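Local coordinates for beta-galactosidase (Bacillus circulans subsp. alkalophilus, PDB 3TTY), which hydrolyses beta-galactosides, releasing galactose from their non-reducing ends, and binds galactose in a TIM-barrel domain, at residues Y57-T60 / W61-D64; A84-A87 / W88-K91; P324-M327 / R328-Y332; R371-R374 / E375-L379. All blocks are in the same frame, centred on the assembly; numbering follows the deposited sequence.

Interaction 1 of 4, residues Y57-T60 / W61-D64; sequences YDFT and WLDD
D58 OD1 takes two bonds at the first turn of helix 60-71, 2.9 Å from T60 OG1 and 3.3 Å from T60 N. This is an Asx turn that caps the start of the helix. The hydroxyl comes on the syn side of OD1, whereas the amide lies well above the carboxylate plane. CG stands anti to the backbone N (chi1 178°), which carries OD1 forward to T60. An alanine here would remove this acceptor and is likely to leave the T60 amide without its cap and the hydroxyl free to turn. The backbone carbonyl of D58 meets the helix too. D58 O lies at the edge of the W61 indole, in its plane, 3.0 Å from W61 NE1. That bond is weak, as its N-H is poorly aimed. Behind the turn, the F59 ring packs on helix 119-135 and I50. L62 CD2 comes up at the edge of that ring. D63 turns its carboxylate to Y136 and R135, and D64 pairs with K22. The first helical bond is short and straight: D63 N lies 2.8 Å from F59 O, nearly along the C=O axis.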
loop_
_atom_site.group_PDB
_atom_site.type_symbol
_atom_site.label_atom_id
_atom_site.label_comp_id
_atom_site.label_asym_id
_atom_site.label_seq_id
_atom_site.Cartn_x
_atom_site.Cartn_y
_atom_site.Cartn_z
ATOM N N TYR A 57 4.081 0.618 45.957
ATOM C CA TYR A 57 4.479 1.907 45.390
ATOM C C TYR A 57 5.837 2.366 45.945
ATOM O O TYR A 57 6.045 2.422 47.158
ATOM C CB TYR A 57 3.414 2.987 45.665
ATOM C CG TYR A 57 2.057 2.711 45.029
ATOM C CD1 TYR A 57 1.739 3.207 43.772
ATOM C CD2 TYR A 57 1.103 1.950 45.684
ATOM C CE1 TYR A 57 0.510 2.950 43.187
ATOM C CE2 TYR A 57 -0.137 1.688 45.105
ATOM C CZ TYR A 57 -0.422 2.191 43.865
ATOM O OH TYR A 57 -1.643 1.937 43.300
ATOM N N ASP A 58 6.756 2.706 45.048
ATOM C CA ASP A 58 8.064 3.192 45.453
ATOM C C ASP A 58 8.350 4.560 44.848
ATOM O O ASP A 58 8.452 4.700 43.634
ATOM C CB ASP A 58 9.166 2.203 45.074
ATOM C CG ASP A 58 10.551 2.722 45.437
ATOM O OD1 ASP A 58 10.699 3.331 46.519
ATOM O OD2 ASP A 58 11.485 2.544 44.635
ATOM N N PHE A 59 8.468 5.567 45.706
ATOM C CA PHE A 59 8.700 6.933 45.263
ATOM C C PHE A 59 10.074 7.443 45.698
ATOM O O PHE A 59 10.441 8.582 45.390
ATOM C CB PHE A 59 7.624 7.871 45.822
ATOM C CG PHE A 59 6.234 7.616 45.292
ATOM C CD1 PHE A 59 5.836 8.133 44.063
ATOM C CD2 PHE A 59 5.306 6.912 46.046
ATOM C CE1 PHE A 59 4.546 7.928 43.586
ATOM C CE2 PHE A 59 4.015 6.705 45.580
ATOM C CZ PHE A 59 3.634 7.217 44.345
ATOM N N THR A 60 10.834 6.613 46.415
ATOM C CA THR A 60 12.117 7.065 46.961
ATOM C C THR A 60 13.073 7.553 45.873
ATOM O O THR A 60 13.764 8.551 46.060
ATOM C CB THR A 60 12.788 6.002 47.865
ATOM O OG1 THR A 60 13.154 4.854 47.086
ATOM C CG2 THR A 60 11.834 5.586 48.983
ATOM N N TRP A 61 13.077 6.870 44.730
ATOM C CA TRP A 61 13.924 7.240 43.598
ATOM C C TRP A 61 13.541 8.632 43.104
ATOM O O TRP A 61 14.396 9.456 42.767
ATOM C CB TRP A 61 13.770 6.223 42.449
ATOM C CG TRP A 61 12.397 6.242 41.832
ATOM C CD1 TRP A 61 11.286 5.599 42.290
ATOM C CD2 TRP A 61 11.985 6.975 40.671
ATOM N NE1 TRP A 61 10.208 5.880 41.483
ATOM C CE2 TRP A 61 10.611 6.724 40.483
ATOM C CE3 TRP A 61 12.648 7.818 39.770
ATOM C CZ2 TRP A 61 9.887 7.277 39.425
ATOM C CZ3 TRP A 61 11.927 8.362 38.718
ATOM C CH2 TRP A 61 10.561 8.093 38.557
ATOM N N LEU A 62 12.243 8.882 43.060
ATOM C CA LEU A 62 11.724 10.150 42.570
ATOM C C LEU A 62 11.975 11.289 43.570
ATOM O O LEU A 62 12.300 12.403 43.170
ATOM C CB LEU A 62 10.229 10.019 42.271
ATOM C CG LEU A 62 9.550 11.271 41.741
ATOM C CD1 LEU A 62 10.237 11.688 40.470
ATOM C CD2 LEU A 62 8.068 11.009 41.527
ATOM N N ASP A 63 11.820 11.006 44.863
ATOM C CA ASP A 63 12.199 11.973 45.903
ATOM C C ASP A 63 13.586 12.551 45.618
ATOM O O ASP A 63 13.787 13.757 45.678
ATOM C CB ASP A 63 12.228 11.324 47.295
ATOM C CG ASP A 63 10.857 10.925 47.794
ATOM O OD1 ASP A 63 9.851 11.240 47.134
ATOM O OD2 ASP A 63 10.792 10.287 48.866
ATOM N N ASP A 64 14.537 11.673 45.314
ATOM C CA ASP A 64 15.923 12.076 45.120
ATOM C C ASP A 64 16.113 12.950 43.908
ATOM O O ASP A 64 16.852 13.940 43.954
ATOM C CB ASP A 64 16.825 10.862 45.003
ATOM C CG ASP A 64 17.368 10.431 46.334
ATOM O OD1 ASP A 64 16.715 10.728 47.371
ATOM O OD2 ASP A 64 18.454 9.811 46.343
#

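Interaction 2 of 4, residues A84-A87 / W88-K91; sequences AHPA and WMAK
M89 reaches back along the first turn of helix 87-92 to touch P86 and H85. Its CB sits 3.4 Å from P86 O and 4.0 Å from P86 CD. CG is anti to the backbone N (chi1 -177°), and the chain runs on extended to the sulfur. SD lies 4.1 Å from H85 CB. The chain then bends at chi3 (-69°), which brings the methyl CE back within 4.1 Å of P86 CD. The proline ring thus has M89 on its CD side. Its CB edge belongs to W88. P86 CB stands over one face of the indole, 3.7 Å from the centroid of the five-membered ring, a CH-pi contact. It is 3.3 Å from W88 NE1, while the N-H bonds Q51 O. The two side chains lie side by side and point the same way. H85 NE2 lies 3.7 Å from A90 CB, which approaches the imidazole obliquely, while ND1 bonds S114 OG. P86 O accepts two bonds. A90 N comes in straight (164°), and M89 N sits above the carbonyl plane. The site is buried. A proline N-cap thus starts the short helix 87-92 in the loop after strand 75-79 of the TIM barrel, where W187, F191 and E196 of the second subunit pack against A84, A87 and W88.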
loop_
_atom_site.group_PDB
_atom_site.type_symbol
_atom_site.label_atom_id
_atom_site.label_comp_id
_atom_site.label_asym_id
_atom_site.label_seq_id
_atom_site.Cartn_x
_atom_site.Cartn_y
_atom_site.Cartn_z
ATOM N N ALA A 84 1.965 5.358 29.792
ATOM C CA ALA A 84 2.331 3.999 29.415
ATOM C C ALA A 84 2.203 3.110 30.640
ATOM O O ALA A 84 2.877 3.347 31.645
ATOM C CB ALA A 84 3.758 3.942 28.866
ATOM N N HIS A 85 1.330 2.103 30.557
ATOM C CA HIS A 85 1.067 1.230 31.688
ATOM C C HIS A 85 2.161 0.171 31.839
ATOM O O HIS A 85 2.939 -0.036 30.928
ATOM C CB HIS A 85 -0.333 0.600 31.570
ATOM C CG HIS A 85 -0.554 -0.183 30.313
ATOM N ND1 HIS A 85 -1.460 0.195 29.347
ATOM C CD2 HIS A 85 0.008 -1.337 29.868
ATOM C CE1 HIS A 85 -1.444 -0.683 28.360
ATOM N NE2 HIS A 85 -0.561 -1.623 28.652
ATOM N N PRO A 86 2.249 -0.467 33.012
ATOM C CA PRO A 86 3.263 -1.504 33.255
ATOM C C PRO A 86 2.984 -2.830 32.543
ATOM O O PRO A 86 1.832 -3.218 32.362
ATOM C CB PRO A 86 3.203 -1.707 34.771
ATOM C CG PRO A 86 2.662 -0.423 35.307
ATOM C CD PRO A 86 1.641 0.011 34.268
ATOM N N ALA A 87 4.045 -3.530 32.159
ATOM C CA ALA A 87 3.903 -4.837 31.526
ATOM C C ALA A 87 3.090 -5.806 32.388
ATOM O O ALA A 87 2.325 -6.611 31.854
ATOM C CB ALA A 87 5.271 -5.427 31.194
ATOM N N TRP A 88 3.244 -5.736 33.713
ATOM C CA TRP A 88 2.484 -6.632 34.602
ATOM C C TRP A 88 0.997 -6.308 34.580
ATOM O O TRP A 88 0.152 -7.178 34.791
ATOM C CB TRP A 88 3.007 -6.604 36.046
ATOM C CG TRP A 88 2.802 -5.296 36.780
ATOM C CD1 TRP A 88 3.744 -4.332 37.008
ATOM C CD2 TRP A 88 1.591 -4.824 37.404
ATOM N NE1 TRP A 88 3.194 -3.287 37.714
ATOM C CE2 TRP A 88 1.878 -3.566 37.974
ATOM C CE3 TRP A 88 0.300 -5.344 37.538
ATOM C CZ2 TRP A 88 0.919 -2.823 38.667
ATOM C CZ3 TRP A 88 -0.656 -4.595 38.220
ATOM C CH2 TRP A 88 -0.340 -3.353 38.774
ATOM N N MET A 89 0.667 -5.056 34.319
ATOM C CA MET A 89 -0.729 -4.664 34.325
ATOM C C MET A 89 -1.378 -5.177 33.041
ATOM O O MET A 89 -2.497 -5.705 33.052
ATOM C CB MET A 89 -0.863 -3.139 34.459
ATOM C CG MET A 89 -2.309 -2.655 34.552
ATOM S SD MET A 89 -2.398 -0.900 34.829
ATOM C CE MET A 89 -1.764 -0.791 36.486
ATOM N N ALA A 90 -0.645 -5.058 31.937
ATOM C CA ALA A 90 -1.121 -5.585 30.667
ATOM C C ALA A 90 -1.246 -7.103 30.762
ATOM O O ALA A 90 -2.186 -7.680 30.228
ATOM C CB ALA A 90 -0.196 -5.199 29.543
ATOM N N LYS A 91 -0.315 -7.743 31.467
ATOM C CA LYS A 91 -0.344 -9.188 31.597
ATOM C C LYS A 91 -1.484 -9.662 32.508
ATOM O O LYS A 91 -2.250 -10.545 32.144
ATOM C CB LYS A 91 0.997 -9.700 32.133
ATOM C CG LYS A 91 1.114 -11.206 32.084
ATOM C CD LYS A 91 0.981 -11.818 33.468
ATOM C CE LYS A 91 0.940 -13.352 33.401
ATOM N NZ LYS A 91 0.893 -13.973 34.759
#

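Interaction 3 of 4, residues P324-M327 / R328-Y332; sequences PGVM and RLWSY
V326 and W330 make the main apolar contact, one helical turn apart near the start of helix 326-336. V326 CG1 lies over one face of the indole. It is 3.8 Å from the centroid of the five-membered ring, 17° off the normal, a CH-pi contact. CG1 stands anti to the backbone N (chi1 167°), and this sends it along the helix toward the ring. The nearest ring atom is W330 CE2, 3.6 Å away.

The polar contacts are mostly helical. W330 N bonds V326 O at 2.9 Å. L329 N bonds G325 O. M327 O takes two bonds from S331, one from N and a shorter one of 2.8 Å from OG. These come from opposite faces of the carbonyl plane. S331 OG also bonds Q308 NE2, so this buried hydroxyl has two partners. M327 SD packs 3.6 Å from S331 OG.

One water bridges G325 O and R328 NH1. It donates to the first and accepts from the second, each at 2.9 Å, and lies at the edge of the guanidinium. The R328 chain is extended to NE, and its NH2 forms a salt bridge with E382.

G325 is the N-cap. At its positive phi a CB would press on the carbonyl O of P324, so glycine suits the place.

The helix belongs to the beta-alpha-beta unit between barrel strands 303-307 and 339-344. M327, S331 and Y332 pack on L379 of helix 371-386, while R328, L329 and Y332 meet V669 of strand 669-674.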
loop_
_atom_site.group_PDB
_atom_site.type_symbol
_atom_site.label_atom_id
_atom_site.label_comp_id
_atom_site.label_asym_id
_atom_site.label_seq_id
_atom_site.Cartn_x
_atom_site.Cartn_y
_atom_site.Cartn_z
ATOM N N PRO A 324 22.018 25.831 11.545
ATOM C CA PRO A 324 22.403 26.821 12.554
ATOM C C PRO A 324 21.373 27.940 12.707
ATOM O O PRO A 324 20.993 28.546 11.714
ATOM C CB PRO A 324 23.716 27.384 11.992
ATOM C CG PRO A 324 24.305 26.244 11.251
ATOM C CD PRO A 324 23.147 25.470 10.668
ATOM N N GLY A 325 20.946 28.205 13.941
ATOM C CA GLY A 325 19.999 29.267 14.216
ATOM C C GLY A 325 18.534 28.867 14.052
ATOM O O GLY A 325 17.637 29.584 14.499
ATOM N N VAL A 326 18.279 27.723 13.419
ATOM C CA VAL A 326 16.902 27.345 13.127
ATOM C C VAL A 326 16.157 26.934 14.389
ATOM O O VAL A 326 14.994 27.280 14.563
ATOM C CB VAL A 326 16.809 26.274 12.026
ATOM C CG1 VAL A 326 15.408 25.676 11.962
ATOM C CG2 VAL A 326 17.182 26.891 10.689
ATOM N N MET A 327 16.835 26.219 15.273
ATOM C CA MET A 327 16.239 25.854 16.553
ATOM C C MET A 327 15.754 27.114 17.268
ATOM O O MET A 327 14.652 27.145 17.833
ATOM C CB MET A 327 17.249 25.073 17.408
ATOM C CG MET A 327 16.706 24.524 18.731
ATOM S SD MET A 327 16.480 25.790 20.002
ATOM C CE MET A 327 18.178 26.336 20.203
ATOM N N ARG A 328 16.568 28.164 17.215
ATOM C CA ARG A 328 16.222 29.446 17.835
ATOM C C ARG A 328 15.054 30.134 17.115
ATOM O O ARG A 328 14.129 30.630 17.753
ATOM C CB ARG A 328 17.443 30.359 17.848
ATOM C CG ARG A 328 17.224 31.727 18.452
ATOM C CD ARG A 328 18.577 32.403 18.548
ATOM N NE ARG A 328 18.523 33.775 19.034
ATOM C CZ ARG A 328 18.382 34.836 18.246
ATOM N NH1 ARG A 328 18.259 34.680 16.935
ATOM N NH2 ARG A 328 18.358 36.056 18.767
ATOM N N LEU A 329 15.118 30.159 15.785
ATOM C CA LEU A 329 14.044 30.694 14.945
ATOM C C LEU A 329 12.690 30.106 15.339
ATOM O O LEU A 329 11.744 30.831 15.629
ATOM C CB LEU A 329 14.309 30.350 13.479
ATOM C CG LEU A 329 14.042 31.362 12.363
ATOM C CD1 LEU A 329 13.708 30.624 11.079
ATOM C CD2 LEU A 329 12.950 32.362 12.702
ATOM N N TRP A 330 12.622 28.778 15.349
ATOM C CA TRP A 330 11.378 28.050 15.601
ATOM C C TRP A 330 10.887 28.129 17.047
ATOM O O TRP A 330 9.696 27.932 17.308
ATOM C CB TRP A 330 11.515 26.588 15.156
ATOM C CG TRP A 330 11.646 26.434 13.677
ATOM C CD1 TRP A 330 11.695 27.436 12.760
ATOM C CD2 TRP A 330 11.739 25.206 12.941
ATOM N NE1 TRP A 330 11.805 26.916 11.496
ATOM C CE2 TRP A 330 11.837 25.548 11.575
ATOM C CE3 TRP A 330 11.752 23.851 13.304
ATOM C CZ2 TRP A 330 11.949 24.591 10.567
ATOM C CZ3 TRP A 330 11.865 22.893 12.299
ATOM C CH2 TRP A 330 11.960 23.270 10.945
ATOM N N SER A 331 11.799 28.402 17.979
ATOM C CA SER A 331 11.423 28.662 19.375
ATOM C C SER A 331 10.737 30.018 19.509
ATOM O O SER A 331 9.688 30.120 20.138
ATOM C CB SER A 331 12.642 28.619 20.316
ATOM O OG SER A 331 13.312 27.374 20.259
ATOM N N TYR A 332 11.335 31.062 18.934
ATOM C CA TYR A 332 10.705 32.379 18.970
ATOM C C TYR A 332 9.445 32.448 18.106
ATOM O O TYR A 332 8.562 33.277 18.351
ATOM C CB TYR A 332 11.683 33.490 18.591
ATOM C CG TYR A 332 12.666 33.811 19.692
ATOM C CD1 TYR A 332 12.222 34.251 20.933
ATOM C CD2 TYR A 332 14.031 33.670 19.493
ATOM C CE1 TYR A 332 13.117 34.536 21.956
ATOM C CE2 TYR A 332 14.927 33.953 20.502
ATOM C CZ TYR A 332 14.463 34.384 21.728
ATOM O OH TYR A 332 15.355 34.673 22.723
HETATM O O HOH W 1 18.094 32.421 15.115
#

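Interaction 4 of 4, residues R371-R374 / E375-L379; sequences RVFR and ECAEL
R371 brings the edge of its guanidinium to E375 OE2, one turn on in helix 371-386. The salt bridge is led by R371 NE, 2.9 Å from E375 OE2. R371 NH2 adds a weak bond of 3.1 Å to the same oxygen. The guanidinium and carboxylate planes are 60° apart, so this is not a flat paired arrangement. OE2 is tilted 25° from the guanidinium plane, and NE meets it almost end-on to its C-O bond. The arginine chain leaves the helix extended, then bends at chi3 (127°), and that bend turns NE back onto the glutamate.

Both groups have further partners. NH2 also bonds K322 O. NH1 forms a salt bridge with E516 of the second subunit. The other glutamate oxygen, OE1, accepts from G325 N at the start of helix 326-336. A leucine in place of R371 would probably leave E375 OE2 without its charged mate and lose the bridge to E516 of the second subunit.

Other side chains pack inward. F373 CE2 comes 4.2 Å from A377 CB, and the ring packs on M31, L34 and A35 of helix 22-35. C376 touches F344 of barrel strand 339-344, and L379 touches V342. V372 CG1 lies 4.3 Å from C376 SG. The backbone keeps a regular alpha-helical pattern, with A377 N 2.8 Å from F373 O.

Apolar side chains thus pack the helix on the barrel. R371 and E375 bond each other, the backbone of K322 and G325, and E516 of the second subunit, so the pair links the helix start to the 322-325 region and the next subunit.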
loop_
_atom_site.group_PDB
_atom_site.type_symbol
_atom_site.label_atom_id
_atom_site.label_comp_id
_atom_site.label_asym_id
_atom_site.label_seq_id
_atom_site.Cartn_x
_atom_site.Cartn_y
_atom_site.Cartn_z
ATOM N N ARG A 371 27.719 21.787 18.664
ATOM C CA ARG A 371 26.926 22.781 17.960
ATOM C C ARG A 371 25.528 22.909 18.598
ATOM O O ARG A 371 25.095 24.005 18.971
ATOM C CB ARG A 371 26.822 22.365 16.496
ATOM C CG ARG A 371 26.349 23.423 15.550
ATOM C CD ARG A 371 25.733 22.753 14.337
ATOM N NE ARG A 371 24.413 23.310 14.178
ATOM C CZ ARG A 371 23.312 22.628 13.904
ATOM N NH1 ARG A 371 23.340 21.317 13.698
ATOM N NH2 ARG A 371 22.179 23.298 13.812
ATOM N N VAL A 372 24.845 21.777 18.743
ATOM C CA VAL A 372 23.522 21.750 19.354
ATOM C C VAL A 372 23.495 22.362 20.755
ATOM O O VAL A 372 22.611 23.165 21.070
ATOM C CB VAL A 372 22.936 20.312 19.406
ATOM C CG1 VAL A 372 21.718 20.274 20.314
ATOM C CG2 VAL A 372 22.571 19.844 18.007
ATOM N N PHE A 373 24.458 21.995 21.599
ATOM C CA PHE A 373 24.459 22.511 22.960
ATOM C C PHE A 373 24.641 24.024 22.987
ATOM O O PHE A 373 23.952 24.721 23.736
ATOM C CB PHE A 373 25.507 21.837 23.838
ATOM C CG PHE A 373 25.394 22.214 25.279
ATOM C CD1 PHE A 373 24.776 21.366 26.187
ATOM C CD2 PHE A 373 25.861 23.443 25.724
ATOM C CE1 PHE A 373 24.651 21.725 27.519
ATOM C CE2 PHE A 373 25.740 23.806 27.056
ATOM C CZ PHE A 373 25.132 22.945 27.951
ATOM N N ARG A 374 25.562 24.532 22.171
ATOM C CA ARG A 374 25.845 25.960 22.150
ATOM C C ARG A 374 24.631 26.769 21.731
ATOM O O ARG A 374 24.369 27.839 22.288
ATOM C CB ARG A 374 27.023 26.262 21.221
ATOM C CG ARG A 374 28.316 25.590 21.662
ATOM C CD ARG A 374 29.421 25.842 20.661
ATOM N NE ARG A 374 30.591 25.023 20.954
ATOM C CZ ARG A 374 31.054 24.078 20.146
ATOM N NH1 ARG A 374 30.452 23.850 18.986
ATOM N NH2 ARG A 374 32.129 23.379 20.491
ATOM N N GLU A 375 23.890 26.259 20.750
ATOM C CA GLU A 375 22.685 26.937 20.281
ATOM C C GLU A 375 21.618 26.926 21.371
ATOM O O GLU A 375 20.890 27.900 21.548
ATOM C CB GLU A 375 22.177 26.326 18.978
ATOM C CG GLU A 375 23.166 26.480 17.813
ATOM C CD GLU A 375 22.563 26.146 16.462
ATOM O OE1 GLU A 375 21.351 26.413 16.252
ATOM O OE2 GLU A 375 23.308 25.620 15.603
ATOM N N CYS A 376 21.546 25.837 22.122
ATOM C CA CYS A 376 20.647 25.786 23.259
ATOM C C CYS A 376 21.075 26.796 24.328
ATOM O O CYS A 376 20.231 27.484 24.911
ATOM C CB CYS A 376 20.574 24.369 23.844
ATOM S SG CYS A 376 19.726 23.176 22.753
ATOM N N ALA A 377 22.383 26.883 24.574
ATOM C CA ALA A 377 22.904 27.748 25.628
ATOM C C ALA A 377 22.602 29.194 25.293
ATOM O O ALA A 377 22.150 29.955 26.142
ATOM C CB ALA A 377 24.410 27.545 25.811
ATOM N N GLU A 378 22.832 29.550 24.038
ATOM C CA GLU A 378 22.616 30.907 23.561
ATOM C C GLU A 378 21.167 31.338 23.783
ATOM O O GLU A 378 20.911 32.427 24.289
ATOM C CB GLU A 378 22.989 31.013 22.075
ATOM C CG GLU A 378 22.733 32.383 21.457
ATOM C CD GLU A 378 22.733 32.377 19.919
ATOM O OE1 GLU A 378 22.989 33.452 19.322
ATOM O OE2 GLU A 378 22.460 31.318 19.304
ATOM N N LEU A 379 20.224 30.482 23.396
ATOM C CA LEU A 379 18.803 30.770 23.563
ATOM C C LEU A 379 18.494 30.858 25.046
ATOM O O LEU A 379 17.799 31.771 25.494
ATOM C CB LEU A 379 17.966 29.654 22.949
ATOM C CG LEU A 379 16.569 29.918 22.398
ATOM C CD1 LEU A 379 15.774 28.614 22.471
ATOM C CD2 LEU A 379 15.844 31.043 23.109
#

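Overall arrangement
All four contacts are local and lie at or near helix starts in the TIM-barrel family region. Interactions 3 and 4 are partners. Their helices, 326-336 and 371-386, pack together, the contact centres are 10 Å apart, and P324 CA rests 3.4 Å from E375 OE2. Interactions 1 and 2 sit far from that pair and do not touch each other. They share helices 47-50 and 119-135 as neighbours. Interactions 2 and 3 are buried and rest on CH-pi packing over an indole. Interactions 1 and 4 are partly buried and rely on carboxylates, as a cap and in a salt bridge. Interactions 2, 3 and 4 touch the second subunit, interaction 3 through P324 alone; no other chain touches interaction 1.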